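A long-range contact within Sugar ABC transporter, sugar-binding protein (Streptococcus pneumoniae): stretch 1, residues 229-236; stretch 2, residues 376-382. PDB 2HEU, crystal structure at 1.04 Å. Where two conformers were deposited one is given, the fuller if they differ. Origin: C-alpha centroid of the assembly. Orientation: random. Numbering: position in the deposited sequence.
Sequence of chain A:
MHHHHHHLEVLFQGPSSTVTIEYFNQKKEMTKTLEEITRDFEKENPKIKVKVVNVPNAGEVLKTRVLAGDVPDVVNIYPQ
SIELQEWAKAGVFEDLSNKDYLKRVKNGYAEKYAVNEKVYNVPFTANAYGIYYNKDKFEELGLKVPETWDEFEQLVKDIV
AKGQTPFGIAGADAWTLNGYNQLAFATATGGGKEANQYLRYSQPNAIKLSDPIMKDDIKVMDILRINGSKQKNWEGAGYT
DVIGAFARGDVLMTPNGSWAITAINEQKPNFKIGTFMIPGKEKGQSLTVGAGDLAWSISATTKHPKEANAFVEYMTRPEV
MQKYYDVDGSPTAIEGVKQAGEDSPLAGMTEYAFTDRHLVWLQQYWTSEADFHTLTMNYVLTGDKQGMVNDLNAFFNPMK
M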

ATOM      1  N   SER A 229     -24.289  -5.603   9.804  1.00  9.21           N
ATOM      2  CA  SER A 229     -23.192  -4.709   9.486  1.00  9.01           C
ATOM      3  C   SER A 229     -22.843  -4.600   8.003  1.00  8.55           C
ATOM      4  O   SER A 229     -22.151  -3.636   7.647  1.00  9.35           O
ATOM      5  N   LYS A 230     -23.282  -5.553   7.170  1.00  8.59           N
ATOM      6  CA  LYS A 230     -22.880  -5.609   5.777  1.00  8.93           C
ATOM      7  C   LYS A 230     -24.063  -5.538   4.851  1.00  8.61           C
ATOM      8  O   LYS A 230     -25.219  -5.724   5.257  1.00  9.39           O
ATOM      9  N   GLN A 231     -23.805  -5.206   3.611  1.00  8.81           N
ATOM     10  CA  GLN A 231     -24.871  -5.038   2.637  1.00  8.79           C
ATOM     11  C   GLN A 231     -25.473  -6.367   2.202  1.00  9.09           C
ATOM     12  O   GLN A 231     -24.894  -7.442   2.298  1.00  9.62           O
ATOM     13  N   LYS A 232     -26.691  -6.279   1.679  1.00 10.89           N
ATOM     14  CA  LYS A 232     -27.335  -7.422   1.141  1.00 11.81           C
ATOM     15  C   LYS A 232     -26.529  -8.033   0.023  1.00  9.70           C
ATOM     16  O   LYS A 232     -25.969  -7.364  -0.803  1.00  9.93           O
ATOM     17  N   ASN A 233     -26.461  -9.363   0.026  1.00  9.88           N
ATOM     18  CA  ASN A 233     -25.720 -10.109  -0.987  1.00  9.39           C
ATOM     19  C   ASN A 233     -24.244  -9.770  -1.014  1.00  8.37           C
ATOM     20  O   ASN A 233     -23.568  -9.932  -2.032  1.00  9.96           O
ATOM     21  N   TRP A 234     -23.677  -9.424   0.165  1.00  8.62           N
ATOM     22  CA  TRP A 234     -22.268  -9.140   0.237  1.00  8.73           C
ATOM     23  C   TRP A 234     -21.415 -10.389  -0.040  1.00  7.94           C
ATOM     24  O   TRP A 234     -20.270 -10.243  -0.475  1.00  8.42           O
ATOM     25  N   GLU A 235     -21.937 -11.578   0.197  1.00  8.36           N
ATOM     26  CA  GLU A 235     -21.123 -12.778   0.146  1.00  8.58           C
ATOM     27  C   GLU A 235     -20.504 -12.952  -1.198  1.00 10.37           C
ATOM     28  O   GLU A 235     -19.382 -13.440  -1.302  1.00 14.06           O
ATOM     29  N   GLY A 236     -21.235 -12.579  -2.250  1.00 11.69           N
ATOM     30  CA  GLY A 236     -20.812 -12.700  -3.640  1.00 13.57           C
ATOM     31  C   GLY A 236     -20.377 -11.363  -4.279  1.00 12.66           C
ATOM     32  O   GLY A 236     -20.118 -11.318  -5.490  1.00 13.57           O
ATOM     33  N   THR A 376      -8.942 -14.622   6.052  1.00  7.47           N
ATOM     34  CA  THR A 376      -9.552 -13.448   6.606  1.00  7.67           C
ATOM     35  C   THR A 376     -11.016 -13.355   6.186  1.00  7.83           C
ATOM     36  O   THR A 376     -11.937 -13.221   7.014  1.00  8.05           O
ATOM     37  N   MET A 377     -11.259 -13.448   4.864  1.00  8.25           N
ATOM     38  CA  MET A 377     -12.632 -13.315   4.365  1.00  8.67           C
ATOM     39  C   MET A 377     -13.448 -14.529   4.806  1.00  8.13           C
ATOM     40  O   MET A 377     -14.651 -14.395   5.088  1.00  8.67           O
ATOM     41  N   ASN A 378     -12.846 -15.711   4.848  1.00  8.37           N
ATOM     42  CA  ASN A 378     -13.623 -16.906   5.267  1.00  8.72           C
ATOM     43  C   ASN A 378     -14.058 -16.765   6.691  1.00  8.23           C
ATOM     44  O   ASN A 378     -15.127 -17.278   7.044  1.00  9.48           O
ATOM     45  N   TYR A 379     -13.308 -16.089   7.546  1.00  8.04           N
ATOM     46  CA  TYR A 379     -13.778 -15.815   8.897  1.00  7.98           C
ATOM     47  C   TYR A 379     -14.967 -14.871   8.882  1.00  8.06           C
ATOM     48  O   TYR A 379     -15.953 -15.069   9.599  1.00  8.56           O
ATOM     49  N   VAL A 380     -14.909 -13.808   8.090  1.00  8.29           N
ATOM     50  CA  VAL A 380     -16.087 -12.913   7.983  1.00  8.41           C
ATOM     51  C   VAL A 380     -17.305 -13.737   7.535  1.00  8.70           C
ATOM     52  O   VAL A 380     -18.392 -13.536   8.075  1.00  9.98           O
ATOM     53  N   LEU A 381     -17.111 -14.617   6.561  0.70  8.79           N
ATOM     54  CA  LEU A 381     -18.194 -15.442   6.028  0.70 10.19           C
ATOM     55  C   LEU A 381     -18.745 -16.374   7.157  0.70 10.26           C
ATOM     56  O   LEU A 381     -19.948 -16.517   7.355  0.70 12.30           O
ATOM     57  N   THR A 382     -17.907 -17.036   7.881  1.00 10.94           N
ATOM     58  CA  THR A 382     -18.303 -18.220   8.727  1.00 11.92           C
ATOM     59  C   THR A 382     -18.288 -18.005  10.217  1.00 13.05           C
ATOM     60  O   THR A 382     -18.978 -18.713  10.927  1.00 14.11           O
TER

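A small, mainly apolar contact joins an irregular loop to one flank of a helix: the indole of Trp234 meets Met377, Val380 and Leu381, no direct hydrogen bond crosses, and a single water supplies the polar link. The two stretches bury 221 Å² between them, and the closest backbone approach, Glu235 CA to Leu381 CA, is 7.1 Å, so side chains must span the gap. Trp234 closes a type II turn that begins at Gln231, with a weak hydrogen bond from Trp234 N to Gln231 O (3.2 Å). Its CA-to-CB bond points sideways, but chi1 p (73°) and chi2 of -87° carry the six-membered ring to the helix. There Trp234 CH2 lies 3.3 Å from Leu381 CD2, a tight contact, and 3.6 Å from Val380 CG1. Met377 (t, p, p) brings its sulfur to the ring edge, near the ring plane: SD is 4.0 Å from Trp234 CZ3 and 5.4 Å from the six-ring centroid. The spacing of Met377, Val380 and Leu381, three and four residues apart, places them on one side of the helix. Val380 (t) points toward the loop, whereas Leu381 (m, t) starts sideways and reaches in with its end; Leu381 CD2 also touches Glu235 CG at 3.9 Å, so the aliphatic part of that glutamate extends the apolar patch. Lys230 (m, t, m, m) points toward the helix and packs its CE 4.0 Å from Val380 CG1. Beyond this apolar contact the ammonium is hydrogen-bonded: Lys230 NZ donates to water 1 (O at 2.9 Å), which in turn donates to Val380 O (2.9 Å from the water O), and NZ also makes a weak hydrogen bond to Ser229 OG (3.3 Å). Away from the interface, Thr382 OG1 donates to Asn378 O (2.9 Å) within the helix.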

ATOM      1  CB  SER A 229     -21.982  -5.082  10.251  1.00  9.76           C
ATOM      2  OG  SER A 229     -21.507  -6.383   9.965  1.00  9.68           O
ATOM      3  CB  LYS A 230     -22.069  -6.874   5.505  1.00  8.92           C
ATOM      4  CG  LYS A 230     -20.785  -6.929   6.352  1.00  8.96           C
ATOM      5  CD  LYS A 230     -20.054  -8.226   6.253  1.00  9.57           C
ATOM      6  CE  LYS A 230     -20.800  -9.438   6.857  1.00 10.91           C
ATOM      7  NZ  LYS A 230     -21.206  -9.152   8.274  1.00 11.54           N
ATOM      8  CB  GLN A 231     -24.365  -4.238   1.414  1.00  9.00           C
ATOM      9  CG  GLN A 231     -23.584  -5.003   0.356  1.00  9.67           C
ATOM     10  CD  GLN A 231     -22.129  -5.339   0.674  1.00  8.68           C
ATOM     11  OE1 GLN A 231     -21.646  -5.237   1.824  1.00  8.51           O
ATOM     12  NE2 GLN A 231     -21.375  -5.753  -0.360  1.00  9.15           N
ATOM     13  CB  LYS A 232     -28.728  -6.978   0.545  1.00 15.90           C
ATOM     14  CG  LYS A 232     -29.502  -7.871  -0.256  1.00 17.96           C
ATOM     15  CD  LYS A 232     -30.898  -7.308  -0.602  1.00 22.17           C
ATOM     16  CE  LYS A 232     -30.996  -6.424  -1.764  1.00 21.78           C
ATOM     17  NZ  LYS A 232     -32.466  -6.213  -2.053  1.00 30.42           N
ATOM     18  CB  ASN A 233     -26.366 -10.036  -2.357  1.00 10.45           C
ATOM     19  CG  ASN A 233     -27.781 -10.566  -2.347  1.00 10.87           C
ATOM     20  OD1 ASN A 233     -28.635  -9.949  -3.074  1.00 14.21           O
ATOM     21  ND2 ASN A 233     -28.038 -11.605  -1.676  1.00 13.49           N
ATOM     22  CB  TRP A 234     -21.899  -8.570   1.619  1.00  8.64           C
ATOM     23  CG  TRP A 234     -21.927  -9.615   2.711  1.00  8.40           C
ATOM     24  CD1 TRP A 234     -23.012 -10.008   3.453  1.00  9.44           C
ATOM     25  CD2 TRP A 234     -20.846 -10.407   3.146  1.00  8.27           C
ATOM     26  NE1 TRP A 234     -22.626 -11.023   4.314  1.00 10.22           N
ATOM     27  CE2 TRP A 234     -21.305 -11.277   4.138  1.00 10.29           C
ATOM     28  CE3 TRP A 234     -19.506 -10.436   2.787  1.00  9.36           C
ATOM     29  CZ2 TRP A 234     -20.467 -12.201   4.801  1.00 12.43           C
ATOM     30  CZ3 TRP A 234     -18.658 -11.339   3.404  1.00 11.58           C
ATOM     31  CH2 TRP A 234     -19.171 -12.173   4.391  1.00 12.32           C
ATOM     32  CB  GLU A 235     -21.941 -14.013   0.560  1.00  9.62           C
ATOM     33  CG  GLU A 235     -22.522 -14.017   1.940  1.00 10.20           C
ATOM     34  CD  GLU A 235     -23.899 -13.361   2.127  1.00 11.07           C
ATOM     35  OE1 GLU A 235     -24.351 -12.594   1.275  1.00 11.41           O
ATOM     36  OE2 GLU A 235     -24.535 -13.684   3.198  1.00 13.44           O
ATOM     37  CB  THR A 376      -8.798 -12.186   6.168  1.00  7.61           C
ATOM     38  OG1 THR A 376      -7.438 -12.255   6.679  1.00  8.21           O
ATOM     39  CG2 THR A 376      -9.466 -10.919   6.685  1.00  8.54           C
ATOM     40  CB  MET A 377     -12.627 -13.161   2.859  1.00  8.69           C
ATOM     41  CG  MET A 377     -14.010 -12.805   2.282  1.00  9.49           C
ATOM     42  SD  MET A 377     -14.708 -11.270   2.902  1.00  9.34           S
ATOM     43  CE  MET A 377     -13.762 -10.079   1.970  1.00  9.62           C
ATOM     44  CB  ASN A 378     -12.786 -18.177   5.095  1.00  9.77           C
ATOM     45  CG  ASN A 378     -12.683 -18.642   3.682  1.00 12.05           C
ATOM     46  OD1 ASN A 378     -13.241 -18.025   2.781  1.00 16.57           O
ATOM     47  ND2 ASN A 378     -11.881 -19.655   3.387  1.00 13.82           N
ATOM     48  CB  TYR A 379     -12.644 -15.272   9.802  1.00  8.46           C
ATOM     49  CG  TYR A 379     -13.149 -15.031  11.202  1.00  8.05           C
ATOM     50  CD1 TYR A 379     -13.398 -16.110  12.041  1.00  8.60           C
ATOM     51  CD2 TYR A 379     -13.447 -13.786  11.658  1.00  8.35           C
ATOM     52  CE1 TYR A 379     -13.969 -15.943  13.286  1.00  8.82           C
ATOM     53  CE2 TYR A 379     -13.996 -13.560  12.914  1.00  8.91           C
ATOM     54  CZ  TYR A 379     -14.279 -14.676  13.731  1.00  8.70           C
ATOM     55  OH  TYR A 379     -14.864 -14.535  14.943  1.00  9.51           O
ATOM     56  CB  VAL A 380     -15.790 -11.726   7.106  1.00  8.60           C
ATOM     57  CG1 VAL A 380     -17.039 -10.808   7.010  1.00 10.39           C
ATOM     58  CG2 VAL A 380     -14.598 -10.939   7.618  1.00  9.56           C
ATOM     59  CB  LEU A 381     -17.680 -16.214   4.820  0.70 11.13           C
ATOM     60  CG  LEU A 381     -17.539 -15.328   3.514  0.70 11.90           C
ATOM     61  CD1 LEU A 381     -16.618 -15.979   2.472  0.70 12.83           C
ATOM     62  CD2 LEU A 381     -18.903 -15.020   2.843  0.70 14.15           C
ATOM     63  CB  THR A 382     -17.411 -19.418   8.460  1.00 13.45           C
ATOM     64  OG1 THR A 382     -16.085 -19.195   9.004  1.00 12.39           O
ATOM     65  CG2 THR A 382     -17.346 -19.838   7.005  1.00 15.07           C
TER
HETATM   66  O   HOH W   1     -20.647 -11.956   8.906  0.60 15.85           O